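Local coordinates for proximal thread matrix protein 1 (Mytilus galloprovincialis, PDB 4CN9) that probably binds collagen as a matrix protein of the mussel byssus, using von Willebrand factor type A domains and carrying zinc at an adhesion-type metal site, at residues A[258-263]-A[300-305]; A[336-341]-A[367-372]; A[272-277]-A[324-329]. All blocks are in the same frame, centred on the assembly; numbering follows the deposited sequence.

From the N terminus, strand 253-260 opens interaction 1 and helix 272-285 opens interaction 3. The chain then returns along strand 295-302 to close interaction 1, and helix 318-327 closes interaction 3 later still, so the two loops cross. Interaction 2 comes afterwards in series, opening at the start of helix 338-349 and closing at the end of strand 362-369. All three lie in the second von Willebrand factor type A domain. Interactions 1 and 2 meet at the ends of neighbouring strands, where Asp260 OD2 accepts from Asp370 N. Interaction 3 ties together two helices beside the sheet, and its Tyr273 and Met276 pack on Phe259 of interaction 1.

Interaction 1: residues A[258-263]-A[300-305]; sequences VFDASS and VTFADR
Phe259 and Thr301 lie side by side on neighbouring parallel strands, and three backbone hydrogen bonds join the two segments. Phe259 N donates to Val300 O at 2.9 Å, meeting the carbonyl almost head on, and Phe259 O accepts from Phe302 N at 3.0 Å. The third bond, Ala261 N to Phe302 O, is 2.8 Å long and close to straight at 169°; it carries the pairing past the last strand residue, Asp260.

Two CH-pi contacts follow, one on each face of the sheet. On the face of Phe259, the CG2 methyl of Thr301 sits over that ring, 3.7 Å from its centroid. On the other face, Phe302 has its CG between the backbone N and the carbonyl carbon (chi1 56°), and its ring lies over the adjacent strand, with Asp260 CA 3.9 Å from the centroid of the Phe302 ring. Among the apolar contacts, Val258 and Phe302 cross at about a right angle, Val258 CG1 standing 3.8 Å from Phe302 CE2.

The polar side chains look elsewhere. Asp260 OD1 accepts from Ser262 N at 2.8 Å, closing an Asx turn, while its OD2 takes Asp370 N; Thr301 OG1 bonds to Gln309.

This is the first beta-alpha-beta unit of a von Willebrand factor type A domain. Asp260, Ser262 and Ser264 match the DxSxS pattern of metal-ion-dependent adhesion sites, consistent with a counterpart of the site where zinc is bound by Ser63, Ser65 and Asp174.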
ATOM      1  N   VAL A 258     -12.744  -5.668 -13.058  1.00 15.54           N
ATOM      2  CA  VAL A 258     -14.077  -5.226 -12.703  1.00 14.28           C
ATOM      3  C   VAL A 258     -14.301  -3.964 -13.502  1.00 14.87           C
ATOM      4  O   VAL A 258     -13.756  -2.904 -13.160  1.00 14.84           O
ATOM      5  CB  VAL A 258     -14.181  -4.929 -11.210  1.00 16.42           C
ATOM      6  CG1 VAL A 258     -15.576  -4.430 -10.858  1.00 17.10           C
ATOM      7  CG2 VAL A 258     -13.822  -6.186 -10.399  1.00 15.02           C
ATOM      8  N   PHE A 259     -15.046  -4.073 -14.593  1.00 14.48           N
ATOM      9  CA  PHE A 259     -15.149  -2.937 -15.495  1.00 16.32           C
ATOM     10  C   PHE A 259     -16.538  -2.506 -15.967  1.00 17.54           C
ATOM     11  O   PHE A 259     -17.487  -3.284 -16.035  1.00 14.91           O
ATOM     12  CB  PHE A 259     -14.209  -3.096 -16.681  1.00 18.45           C
ATOM     13  CG  PHE A 259     -14.572  -4.170 -17.645  1.00 19.90           C
ATOM     14  CD1 PHE A 259     -15.403  -3.900 -18.733  1.00 26.08           C
ATOM     15  CD2 PHE A 259     -14.006  -5.437 -17.541  1.00 25.54           C
ATOM     16  CE1 PHE A 259     -15.713  -4.894 -19.658  1.00 26.91           C
ATOM     17  CE2 PHE A 259     -14.306  -6.434 -18.464  1.00 24.98           C
ATOM     18  CZ  PHE A 259     -15.159  -6.164 -19.526  1.00 26.53           C
ATOM     19  N   ASP A 260     -16.578  -1.212 -16.265  1.00 17.01           N
ATOM     20  CA  ASP A 260     -17.729  -0.457 -16.697  1.00 18.50           C
ATOM     21  C   ASP A 260     -18.226  -0.995 -18.031  1.00 20.21           C
ATOM     22  O   ASP A 260     -17.455  -1.120 -18.984  1.00 20.53           O
ATOM     23  CB  ASP A 260     -17.259   0.995 -16.825  1.00 18.14           C
ATOM     24  CG  ASP A 260     -18.347   1.968 -17.190  1.00 21.27           C
ATOM     25  OD1 ASP A 260     -19.486   1.570 -17.521  1.00 20.81           O
ATOM     26  OD2 ASP A 260     -18.024   3.183 -17.139  1.00 22.18           O
ATOM     27  N   ALA A 261     -19.511  -1.335 -18.082  1.00 17.00           N
ATOM     28  CA  ALA A 261     -20.139  -1.800 -19.322  1.00 19.43           C
ATOM     29  C   ALA A 261     -21.377  -0.974 -19.661  1.00 22.63           C
ATOM     30  O   ALA A 261     -22.245  -1.421 -20.410  1.00 26.76           O
ATOM     31  CB  ALA A 261     -20.492  -3.281 -19.228  1.00 22.17           C
ATOM     32  N   SER A 262     -21.428   0.233 -19.106  1.00 20.56           N
ATOM     33  CA  SER A 262     -22.471   1.219 -19.376  1.00 21.93           C
ATOM     34  C   SER A 262     -22.511   1.673 -20.836  1.00 25.69           C
ATOM     35  O   SER A 262     -21.500   1.671 -21.537  1.00 21.67           O
ATOM     36  CB  SER A 262     -22.229   2.456 -18.498  1.00 25.08           C
ATOM     37  OG  SER A 262     -22.963   3.572 -18.978  1.00 37.35           O
ATOM     38  N   SER A 263     -23.692   2.086 -21.279  1.00 27.68           N
ATOM     39  CA  SER A 263     -23.890   2.554 -22.641  1.00 32.36           C
ATOM     40  C   SER A 263     -23.145   3.859 -22.857  1.00 30.26           C
ATOM     41  O   SER A 263     -22.958   4.296 -23.984  1.00 36.18           O
ATOM     42  CB  SER A 263     -25.381   2.780 -22.901  1.00 34.91           C
ATOM     43  OG  SER A 263     -25.874   3.775 -22.023  1.00 35.97           O
ATOM     44  N   VAL A 300     -15.809  -9.208 -14.078  1.00 15.02           N
ATOM     45  CA  VAL A 300     -17.096  -8.710 -13.597  1.00 13.86           C
ATOM     46  C   VAL A 300     -17.336  -7.395 -14.318  1.00 16.43           C
ATOM     47  O   VAL A 300     -16.430  -6.589 -14.438  1.00 18.02           O
ATOM     48  CB  VAL A 300     -17.062  -8.440 -12.083  1.00 15.41           C
ATOM     49  CG1 VAL A 300     -18.355  -7.789 -11.594  1.00 16.12           C
ATOM     50  CG2 VAL A 300     -16.817  -9.732 -11.318  1.00 15.29           C
ATOM     51  N   THR A 301     -18.540  -7.190 -14.828  1.00 15.12           N
ATOM     52  CA  THR A 301     -18.890  -5.907 -15.398  1.00 16.27           C
ATOM     53  C   THR A 301     -20.010  -5.254 -14.596  1.00 18.07           C
ATOM     54  O   THR A 301     -20.767  -5.939 -13.883  1.00 16.71           O
ATOM     55  CB  THR A 301     -19.313  -6.031 -16.871  1.00 18.07           C
ATOM     56  OG1 THR A 301     -20.410  -6.932 -16.982  1.00 21.78           O
ATOM     57  CG2 THR A 301     -18.169  -6.545 -17.712  1.00 18.83           C
ATOM     58  N   PHE A 302     -20.107  -3.932 -14.711  1.00 15.78           N
ATOM     59  CA  PHE A 302     -21.160  -3.186 -14.029  1.00 14.42           C
ATOM     60  C   PHE A 302     -21.774  -2.109 -14.912  1.00 16.84           C
ATOM     61  O   PHE A 302     -21.100  -1.502 -15.733  1.00 14.40           O
ATOM     62  CB  PHE A 302     -20.679  -2.608 -12.696  1.00 16.37           C
ATOM     63  CG  PHE A 302     -19.456  -1.739 -12.797  1.00 17.32           C
ATOM     64  CD1 PHE A 302     -19.578  -0.378 -13.039  1.00 17.24           C
ATOM     65  CD2 PHE A 302     -18.189  -2.275 -12.622  1.00 14.79           C
ATOM     66  CE1 PHE A 302     -18.460   0.430 -13.128  1.00 17.59           C
ATOM     67  CE2 PHE A 302     -17.059  -1.477 -12.705  1.00 14.83           C
ATOM     68  CZ  PHE A 302     -17.190  -0.127 -12.967  1.00 17.26           C
ATOM     69  N   ALA A 303     -23.085  -1.948 -14.774  1.00 16.37           N
ATOM     70  CA  ALA A 303     -23.812  -0.853 -15.397  1.00 17.65           C
ATOM     71  C   ALA A 303     -24.789  -0.408 -14.323  1.00 18.07           C
ATOM     72  O   ALA A 303     -24.358   0.113 -13.309  1.00 17.88           O
ATOM     73  CB  ALA A 303     -24.501  -1.299 -16.664  1.00 19.13           C
ATOM     74  N   ASP A 304     -26.086  -0.631 -14.484  1.00 16.34           N
ATOM     75  CA  ASP A 304     -26.980  -0.350 -13.352  1.00 19.22           C
ATOM     76  C   ASP A 304     -26.741  -1.327 -12.205  1.00 19.03           C
ATOM     77  O   ASP A 304     -26.905  -0.976 -11.041  1.00 18.57           O
ATOM     78  CB  ASP A 304     -28.451  -0.381 -13.763  1.00 24.93           C
ATOM     79  CG  ASP A 304     -28.815  -1.623 -14.504  1.00 29.97           C
ATOM     80  OD1 ASP A 304     -27.989  -2.109 -15.323  1.00 36.89           O
ATOM     81  OD2 ASP A 304     -29.927  -2.133 -14.244  1.00 38.01           O
ATOM     82  N   ARG A 305     -26.362  -2.562 -12.538  1.00 17.78           N
ATOM     83  CA  ARG A 305     -26.059  -3.578 -11.525  1.00 15.80           C
ATOM     84  C   ARG A 305     -24.790  -4.285 -11.963  1.00 19.28           C
ATOM     85  O   ARG A 305     -24.114  -3.788 -12.860  1.00 19.33           O
ATOM     86  CB  ARG A 305     -27.228  -4.566 -11.386  1.00 17.11           C
ATOM     87  CG  ARG A 305     -28.520  -3.939 -10.826  1.00 19.71           C
ATOM     88  CD  ARG A 305     -28.369  -3.516  -9.374  1.00 17.21           C
ATOM     89  NE  ARG A 305     -29.616  -2.967  -8.798  1.00 23.12           N
ATOM     90  CZ  ARG A 305     -29.941  -1.672  -8.744  1.00 21.43           C
ATOM     91  NH1 ARG A 305     -29.141  -0.744  -9.250  1.00 19.69           N
ATOM     92  NH2 ARG A 305     -31.086  -1.299  -8.181  1.00 26.56           N
TER

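Interaction 2: residues A[336-341]-A[367-372]; sequences TAIGDG and LLTDGQ
The backbones of 336-341 and 367-372 come nearest at Thr336 and Gly371, whose CA atoms are 5.7 Å apart. Here, at the C-terminal ends of the parallel strands of the von Willebrand factor type A sheet, strand 362-369 runs out into a loop beside the start of helix 338-349. An inverse gamma turn centred on Ala337, with a weak bond from Ile338 N to Thr336 O, leads into that helix.

Of the side chains, Thr336 carries the polar link. Its OG1 lies between the backbone N and the carbonyl carbon (chi1 37°) and donates to Gln372 O at 2.8 Å, coming from well above the carbonyl plane. Its methyl, CG2, stands 3.9 Å from Asp370 OD1; the other oxygen of that carboxylate, OD2, bonds to Ser264.

Ile338 makes the apolar contact, its CG2 touching Leu367 CD1 at 3.7 Å as the two side chains cross at about a right angle. Its CD1 packs against the carbonyl oxygen Gly371 O at 3.6 Å. Thr369, beside that CD1, turns its OG1 to Gly371 O at 3.0 Å and braces the bend after the strand. One water completes the bridge, accepting from Thr336 N at 2.9 Å and donating to Gln372 O at 2.9 Å.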
ATOM      1  N   THR A 336     -23.418   3.414 -13.675  1.00 21.69           N
ATOM      2  CA  THR A 336     -22.171   2.735 -13.331  1.00 19.40           C
ATOM      3  C   THR A 336     -22.187   2.318 -11.849  1.00 20.61           C
ATOM      4  O   THR A 336     -21.873   3.103 -10.961  1.00 22.78           O
ATOM      5  CB  THR A 336     -20.921   3.624 -13.613  1.00 23.24           C
ATOM      6  OG1 THR A 336     -21.209   4.991 -13.305  1.00 21.46           O
ATOM      7  CG2 THR A 336     -20.510   3.543 -15.076  1.00 26.76           C
ATOM      8  N   ALA A 337     -22.532   1.069 -11.598  1.00 17.24           N
ATOM      9  CA  ALA A 337     -22.609   0.547 -10.241  1.00 16.90           C
ATOM     10  C   ALA A 337     -21.260  -0.022  -9.805  1.00 16.10           C
ATOM     11  O   ALA A 337     -21.078  -1.242  -9.743  1.00 14.58           O
ATOM     12  CB  ALA A 337     -23.682  -0.519 -10.163  1.00 17.53           C
ATOM     13  N   ILE A 338     -20.326   0.874  -9.507  1.00 15.26           N
ATOM     14  CA  ILE A 338     -18.975   0.502  -9.065  1.00 15.25           C
ATOM     15  C   ILE A 338     -19.075  -0.346  -7.811  1.00 18.37           C
ATOM     16  O   ILE A 338     -18.386  -1.361  -7.685  1.00 16.81           O
ATOM     17  CB  ILE A 338     -18.130   1.760  -8.776  1.00 17.52           C
ATOM     18  CG1 ILE A 338     -17.971   2.609 -10.037  1.00 19.58           C
ATOM     19  CG2 ILE A 338     -16.757   1.409  -8.255  1.00 18.62           C
ATOM     20  CD1 ILE A 338     -17.460   4.003  -9.756  1.00 20.04           C
ATOM     21  N   GLY A 339     -19.948   0.058  -6.887  1.00 16.20           N
ATOM     22  CA  GLY A 339     -20.154  -0.702  -5.665  1.00 17.43           C
ATOM     23  C   GLY A 339     -20.595  -2.137  -5.885  1.00 13.59           C
ATOM     24  O   GLY A 339     -20.096  -3.074  -5.242  1.00 15.78           O
ATOM     25  N   ASP A 340     -21.546  -2.321  -6.786  1.00 15.80           N
ATOM     26  CA  ASP A 340     -22.051  -3.663  -7.101  1.00 16.65           C
ATOM     27  C   ASP A 340     -20.959  -4.533  -7.732  1.00 16.33           C
ATOM     28  O   ASP A 340     -20.846  -5.727  -7.426  1.00 16.77           O
ATOM     29  CB  ASP A 340     -23.236  -3.563  -8.054  1.00 15.33           C
ATOM     30  CG  ASP A 340     -24.496  -3.069  -7.374  1.00 23.60           C
ATOM     31  OD1 ASP A 340     -24.499  -1.928  -6.852  1.00 23.28           O
ATOM     32  OD2 ASP A 340     -25.486  -3.836  -7.370  1.00 28.37           O
ATOM     33  N   GLY A 341     -20.166  -3.933  -8.619  1.00 15.74           N
ATOM     34  CA  GLY A 341     -19.033  -4.621  -9.232  1.00 16.13           C
ATOM     35  C   GLY A 341     -18.070  -5.193  -8.203  1.00 15.21           C
ATOM     36  O   GLY A 341     -17.652  -6.345  -8.286  1.00 14.05           O
ATOM     37  N   LEU A 367      -9.973  -2.199 -11.422  1.00 13.32           N
ATOM     38  CA  LEU A 367     -11.265  -1.592 -11.716  1.00 13.65           C
ATOM     39  C   LEU A 367     -11.113  -0.428 -12.692  1.00 17.06           C
ATOM     40  O   LEU A 367     -10.202   0.409 -12.561  1.00 17.72           O
ATOM     41  CB  LEU A 367     -11.932  -1.118 -10.430  1.00 15.66           C
ATOM     42  CG  LEU A 367     -13.374  -0.624 -10.565  1.00 20.11           C
ATOM     43  CD1 LEU A 367     -14.206  -1.029  -9.356  1.00 25.83           C
ATOM     44  CD2 LEU A 367     -13.417   0.868 -10.767  1.00 19.12           C
ATOM     45  N   LEU A 368     -12.020  -0.381 -13.663  1.00 16.41           N
ATOM     46  CA  LEU A 368     -12.055   0.672 -14.674  1.00 17.93           C
ATOM     47  C   LEU A 368     -13.464   1.273 -14.740  1.00 15.81           C
ATOM     48  O   LEU A 368     -14.441   0.540 -14.889  1.00 16.49           O
ATOM     49  CB  LEU A 368     -11.696   0.091 -16.049  1.00 20.01           C
ATOM     50  CG  LEU A 368     -10.271  -0.354 -16.381  1.00 23.95           C
ATOM     51  CD1 LEU A 368     -10.184  -1.820 -16.817  1.00 33.69           C
ATOM     52  CD2 LEU A 368      -9.729   0.568 -17.494  1.00 26.43           C
ATOM     53  N   THR A 369     -13.574   2.597 -14.641  1.00 15.56           N
ATOM     54  CA  THR A 369     -14.880   3.256 -14.755  1.00 15.88           C
ATOM     55  C   THR A 369     -14.816   4.592 -15.499  1.00 18.17           C
ATOM     56  O   THR A 369     -13.810   5.309 -15.445  1.00 18.80           O
ATOM     57  CB  THR A 369     -15.508   3.515 -13.371  1.00 16.71           C
ATOM     58  OG1 THR A 369     -16.869   3.940 -13.534  1.00 18.03           O
ATOM     59  CG2 THR A 369     -14.721   4.573 -12.601  1.00 18.17           C
ATOM     60  N   ASP A 370     -15.913   4.908 -16.181  1.00 16.77           N
ATOM     61  CA  ASP A 370     -16.101   6.188 -16.838  1.00 19.63           C
ATOM     62  C   ASP A 370     -17.271   6.974 -16.209  1.00 20.77           C
ATOM     63  O   ASP A 370     -17.704   7.972 -16.755  1.00 20.62           O
ATOM     64  CB  ASP A 370     -16.320   5.997 -18.355  1.00 22.48           C
ATOM     65  CG  ASP A 370     -17.812   5.869 -18.761  1.00 31.55           C
ATOM     66  OD1 ASP A 370     -18.645   5.287 -18.015  1.00 29.81           O
ATOM     67  OD2 ASP A 370     -18.148   6.357 -19.872  1.00 29.78           O
ATOM     68  N   GLY A 371     -17.758   6.533 -15.053  1.00 21.07           N
ATOM     69  CA  GLY A 371     -18.848   7.221 -14.377  1.00 19.58           C
ATOM     70  C   GLY A 371     -18.764   7.195 -12.862  1.00 19.22           C
ATOM     71  O   GLY A 371     -17.942   6.491 -12.288  1.00 18.73           O
ATOM     72  N   GLN A 372     -19.646   7.944 -12.206  1.00 19.60           N
ATOM     73  CA  GLN A 372     -19.679   7.943 -10.747  1.00 20.21           C
ATOM     74  C   GLN A 372     -20.621   6.851 -10.241  1.00 16.30           C
ATOM     75  O   GLN A 372     -21.516   6.414 -10.952  1.00 18.97           O
ATOM     76  CB  GLN A 372     -20.093   9.317 -10.210  1.00 19.95           C
ATOM     77  CG  GLN A 372     -21.580   9.609 -10.259  1.00 21.63           C
ATOM     78  CD  GLN A 372     -21.996  10.287 -11.552  1.00 30.43           C
ATOM     79  OE1 GLN A 372     -21.540   9.919 -12.638  1.00 24.77           O
ATOM     80  NE2 GLN A 372     -22.875  11.287 -11.441  1.00 26.39           N
TER
HETATM   81  O   HOH W   1     -24.179   5.685 -11.955  1.00 20.61           O

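Interaction 3: residues A[272-277]-A[324-329]. Unlike the reference sequence in segment 324-329: Thr329 (reference Ser).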
ATOM      1  N   ASN A 272     -14.429   3.123 -28.052  1.00 22.97           N
ATOM      2  CA  ASN A 272     -13.960   3.163 -26.664  1.00 23.90           C
ATOM      3  C   ASN A 272     -13.967   1.788 -26.006  1.00 23.71           C
ATOM      4  O   ASN A 272     -12.995   1.384 -25.362  1.00 19.96           O
ATOM      5  CB  ASN A 272     -14.784   4.151 -25.838  1.00 23.17           C
ATOM      6  CG  ASN A 272     -14.407   5.601 -26.115  1.00 23.90           C
ATOM      7  OD1 ASN A 272     -13.351   5.874 -26.675  1.00 22.15           O
ATOM      8  ND2 ASN A 272     -15.258   6.527 -25.705  1.00 25.15           N
ATOM      9  N   TYR A 273     -15.063   1.070 -26.185  1.00 23.90           N
ATOM     10  CA  TYR A 273     -15.258  -0.187 -25.489  1.00 20.73           C
ATOM     11  C   TYR A 273     -14.225  -1.198 -25.964  1.00 22.25           C
ATOM     12  O   TYR A 273     -13.657  -1.935 -25.163  1.00 21.35           O
ATOM     13  CB  TYR A 273     -16.678  -0.678 -25.735  1.00 24.78           C
ATOM     14  CG  TYR A 273     -17.146  -1.763 -24.802  1.00 26.28           C
ATOM     15  CD1 TYR A 273     -17.219  -1.556 -23.430  1.00 27.05           C
ATOM     16  CD2 TYR A 273     -17.523  -2.995 -25.301  1.00 31.82           C
ATOM     17  CE1 TYR A 273     -17.663  -2.569 -22.581  1.00 27.48           C
ATOM     18  CE2 TYR A 273     -17.969  -3.990 -24.482  1.00 32.99           C
ATOM     19  CZ  TYR A 273     -18.032  -3.781 -23.126  1.00 32.29           C
ATOM     20  OH  TYR A 273     -18.472  -4.814 -22.337  1.00 39.21           O
ATOM     21  N   GLN A 274     -13.946  -1.226 -27.266  1.00 20.47           N
ATOM     22  CA  GLN A 274     -12.904  -2.124 -27.759  1.00 22.26           C
ATOM     23  C   GLN A 274     -11.513  -1.710 -27.286  1.00 19.56           C
ATOM     24  O   GLN A 274     -10.648  -2.558 -27.066  1.00 20.79           O
ATOM     25  CB  GLN A 274     -12.914  -2.209 -29.285  1.00 24.80           C
ATOM     26  CG  GLN A 274     -11.975  -3.284 -29.822  1.00 26.68           C
ATOM     27  CD  GLN A 274     -12.383  -4.669 -29.362  1.00 30.60           C
ATOM     28  OE1 GLN A 274     -13.572  -5.001 -29.344  1.00 34.46           O
ATOM     29  NE2 GLN A 274     -11.408  -5.478 -28.962  1.00 28.59           N
ATOM     30  N   LEU A 275     -11.280  -0.407 -27.164  1.00 17.74           N
ATOM     31  CA  LEU A 275      -9.994   0.073 -26.665  1.00 19.01           C
ATOM     32  C   LEU A 275      -9.779  -0.427 -25.227  1.00 19.78           C
ATOM     33  O   LEU A 275      -8.686  -0.864 -24.851  1.00 17.13           O
ATOM     34  CB  LEU A 275      -9.913   1.598 -26.745  1.00 23.51           C
ATOM     35  CG  LEU A 275      -9.690   2.199 -28.142  1.00 22.19           C
ATOM     36  CD1 LEU A 275      -9.835   3.707 -28.099  1.00 25.64           C
ATOM     37  CD2 LEU A 275      -8.327   1.808 -28.704  1.00 26.51           C
ATOM     38  N   MET A 276     -10.843  -0.392 -24.435  1.00 19.53           N
ATOM     39  CA  MET A 276     -10.787  -0.884 -23.067  1.00 20.19           C
ATOM     40  C   MET A 276     -10.542  -2.396 -23.021  1.00 18.74           C
ATOM     41  O   MET A 276      -9.720  -2.880 -22.235  1.00 19.91           O
ATOM     42  CB  MET A 276     -12.086  -0.503 -22.326  1.00 16.96           C
ATOM     43  CG  MET A 276     -12.081  -0.842 -20.841  1.00 21.23           C
ATOM     44  SD  MET A 276     -13.673  -0.413 -20.059  1.00 29.68           S
ATOM     45  CE  MET A 276     -14.770  -1.459 -20.988  1.00 26.83           C
ATOM     46  N   LYS A 277     -11.223  -3.151 -23.877  1.00 19.47           N
ATOM     47  CA  LYS A 277     -10.966  -4.585 -23.958  1.00 18.80           C
ATOM     48  C   LYS A 277      -9.517  -4.881 -24.351  1.00 20.73           C
ATOM     49  O   LYS A 277      -8.880  -5.772 -23.779  1.00 20.89           O
ATOM     50  CB  LYS A 277     -11.918  -5.251 -24.946  1.00 22.62           C
ATOM     51  CG  LYS A 277     -13.357  -5.297 -24.490  1.00 23.86           C
ATOM     52  CD  LYS A 277     -14.238  -5.781 -25.634  1.00 27.14           C
ATOM     53  CE  LYS A 277     -15.597  -6.210 -25.154  1.00 29.21           C
ATOM     54  NZ  LYS A 277     -16.479  -6.563 -26.318  1.00 32.29           N
ATOM     55  N   ALA A 324     -12.687 -14.483 -24.345  1.00 24.12           N
ATOM     56  CA  ALA A 324     -13.828 -14.298 -23.447  1.00 20.05           C
ATOM     57  C   ALA A 324     -14.039 -12.814 -23.143  1.00 22.01           C
ATOM     58  O   ALA A 324     -15.181 -12.327 -23.097  1.00 21.52           O
ATOM     59  CB  ALA A 324     -13.632 -15.093 -22.163  1.00 24.75           C
ATOM     60  N   ILE A 325     -12.941 -12.093 -22.942  1.00 20.23           N
ATOM     61  CA  ILE A 325     -13.025 -10.651 -22.716  1.00 21.51           C
ATOM     62  C   ILE A 325     -13.705  -9.965 -23.902  1.00 20.96           C
ATOM     63  O   ILE A 325     -14.572  -9.098 -23.736  1.00 19.12           O
ATOM     64  CB  ILE A 325     -11.618 -10.055 -22.483  1.00 22.21           C
ATOM     65  CG1 ILE A 325     -11.142 -10.420 -21.069  1.00 20.56           C
ATOM     66  CG2 ILE A 325     -11.634  -8.553 -22.663  1.00 23.71           C
ATOM     67  CD1 ILE A 325      -9.678 -10.241 -20.853  1.00 21.56           C
ATOM     68  N   ASP A 326     -13.349 -10.400 -25.103  1.00 24.36           N
ATOM     69  CA  ASP A 326     -13.853  -9.777 -26.321  1.00 23.20           C
ATOM     70  C   ASP A 326     -15.340 -10.009 -26.585  1.00 28.17           C
ATOM     71  O   ASP A 326     -15.991  -9.196 -27.249  1.00 28.83           O
ATOM     72  CB  ASP A 326     -13.033 -10.252 -27.515  1.00 31.13           C
ATOM     73  CG  ASP A 326     -11.892  -9.310 -27.842  1.00 30.32           C
ATOM     74  OD1 ASP A 326     -11.954  -8.139 -27.423  1.00 31.24           O
ATOM     75  OD2 ASP A 326     -10.935  -9.741 -28.504  1.00 33.69           O
ATOM     76  N   LYS A 327     -15.868 -11.116 -26.075  1.00 25.76           N
ATOM     77  CA  LYS A 327     -17.280 -11.443 -26.227  1.00 25.46           C
ATOM     78  C   LYS A 327     -18.207 -10.642 -25.309  1.00 25.82           C
ATOM     79  O   LYS A 327     -19.424 -10.632 -25.498  1.00 29.41           O
ATOM     80  CB  LYS A 327     -17.499 -12.941 -25.969  1.00 26.85           C
ATOM     81  CG  LYS A 327     -17.120 -13.840 -27.133  1.00 35.78           C
ATOM     82  CD  LYS A 327     -17.489 -15.299 -26.861  1.00 45.75           C
ATOM     83  CE  LYS A 327     -16.457 -16.245 -27.464  1.00 44.61           C
ATOM     84  NZ  LYS A 327     -16.683 -17.671 -27.081  1.00 52.27           N
ATOM     85  N   VAL A 328     -17.652  -9.963 -24.317  1.00 25.65           N
ATOM     86  CA  VAL A 328     -18.483  -9.240 -23.354  1.00 26.03           C
ATOM     87  C   VAL A 328     -19.196  -8.060 -24.018  1.00 25.91           C
ATOM     88  O   VAL A 328     -18.569  -7.241 -24.680  1.00 31.57           O
ATOM     89  CB  VAL A 328     -17.651  -8.775 -22.143  1.00 29.86           C
ATOM     90  CG1 VAL A 328     -18.464  -7.863 -21.227  1.00 31.02           C
ATOM     91  CG2 VAL A 328     -17.169  -9.984 -21.377  1.00 25.61           C
ATOM     92  N   THR A 329     -20.513  -8.008 -23.852  1.00 31.53           N
ATOM     93  CA  THR A 329     -21.353  -6.999 -24.500  1.00 34.90           C
ATOM     94  C   THR A 329     -21.720  -5.875 -23.531  1.00 29.60           C
ATOM     95  O   THR A 329     -21.929  -6.115 -22.353  1.00 33.03           O
ATOM     96  CB  THR A 329     -22.671  -7.617 -25.016  1.00 32.97           C
ATOM     97  OG1 THR A 329     -23.437  -8.115 -23.908  1.00 42.11           O
ATOM     98  CG2 THR A 329     -22.397  -8.756 -25.983  1.00 39.82           C
TER
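Lys277 grips the backbone of 324-329 with its ammonium group, joining two neighbouring helices of the Rossmann-like von Willebrand factor type A fold. NZ donates to Val328 O at 2.7 Å, in the plane of that carbonyl, and to Asp326 O at 2.8 Å, from above the carbonyl plane. Asp326 O is in the last turn of helix 318-327 and Val328 O just beyond it, so the positive charge would probably be welcomed by the peptide dipoles at this C-terminal helix end.

Beneath the ammonium, the chain of Lys277 is extended beyond CG and runs past Ile325 in the opposite direction, with Lys277 CE 3.4 Å from Ile325 O. An alanine here would probably leave the carbonyls of Asp326 and Val328 without their charged donor and open a gap beside Ile325 where the methylenes from CG to CE had lain.

On one flank of the lysine stands Tyr273. Its ring edge faces Val328 O in plane, with Tyr273 CE2 only 3.3 Å from that oxygen, and the hydroxyl adds a weak bond to the same carbonyl. Farther back, the tyrosine and Val328 both rest on Phe259 of the central sheet, and Asn266 holds the backbone N of Tyr273.

Gln274 makes the more exposed link on the other flank. Bent at chi2 (63°), it crosses Asp326 at about a right angle. Its NE2 is also bonded to Asn278, while the OD2 of Asp326 forms a salt bridge with Lys281, which probably helps to place the carboxylate. That leaves Asp326 OD1 to accept from Gln274 NE2 at 3.1 Å, on the syn side but 35° out of the carboxylate plane, with an N-H...O angle of 165°.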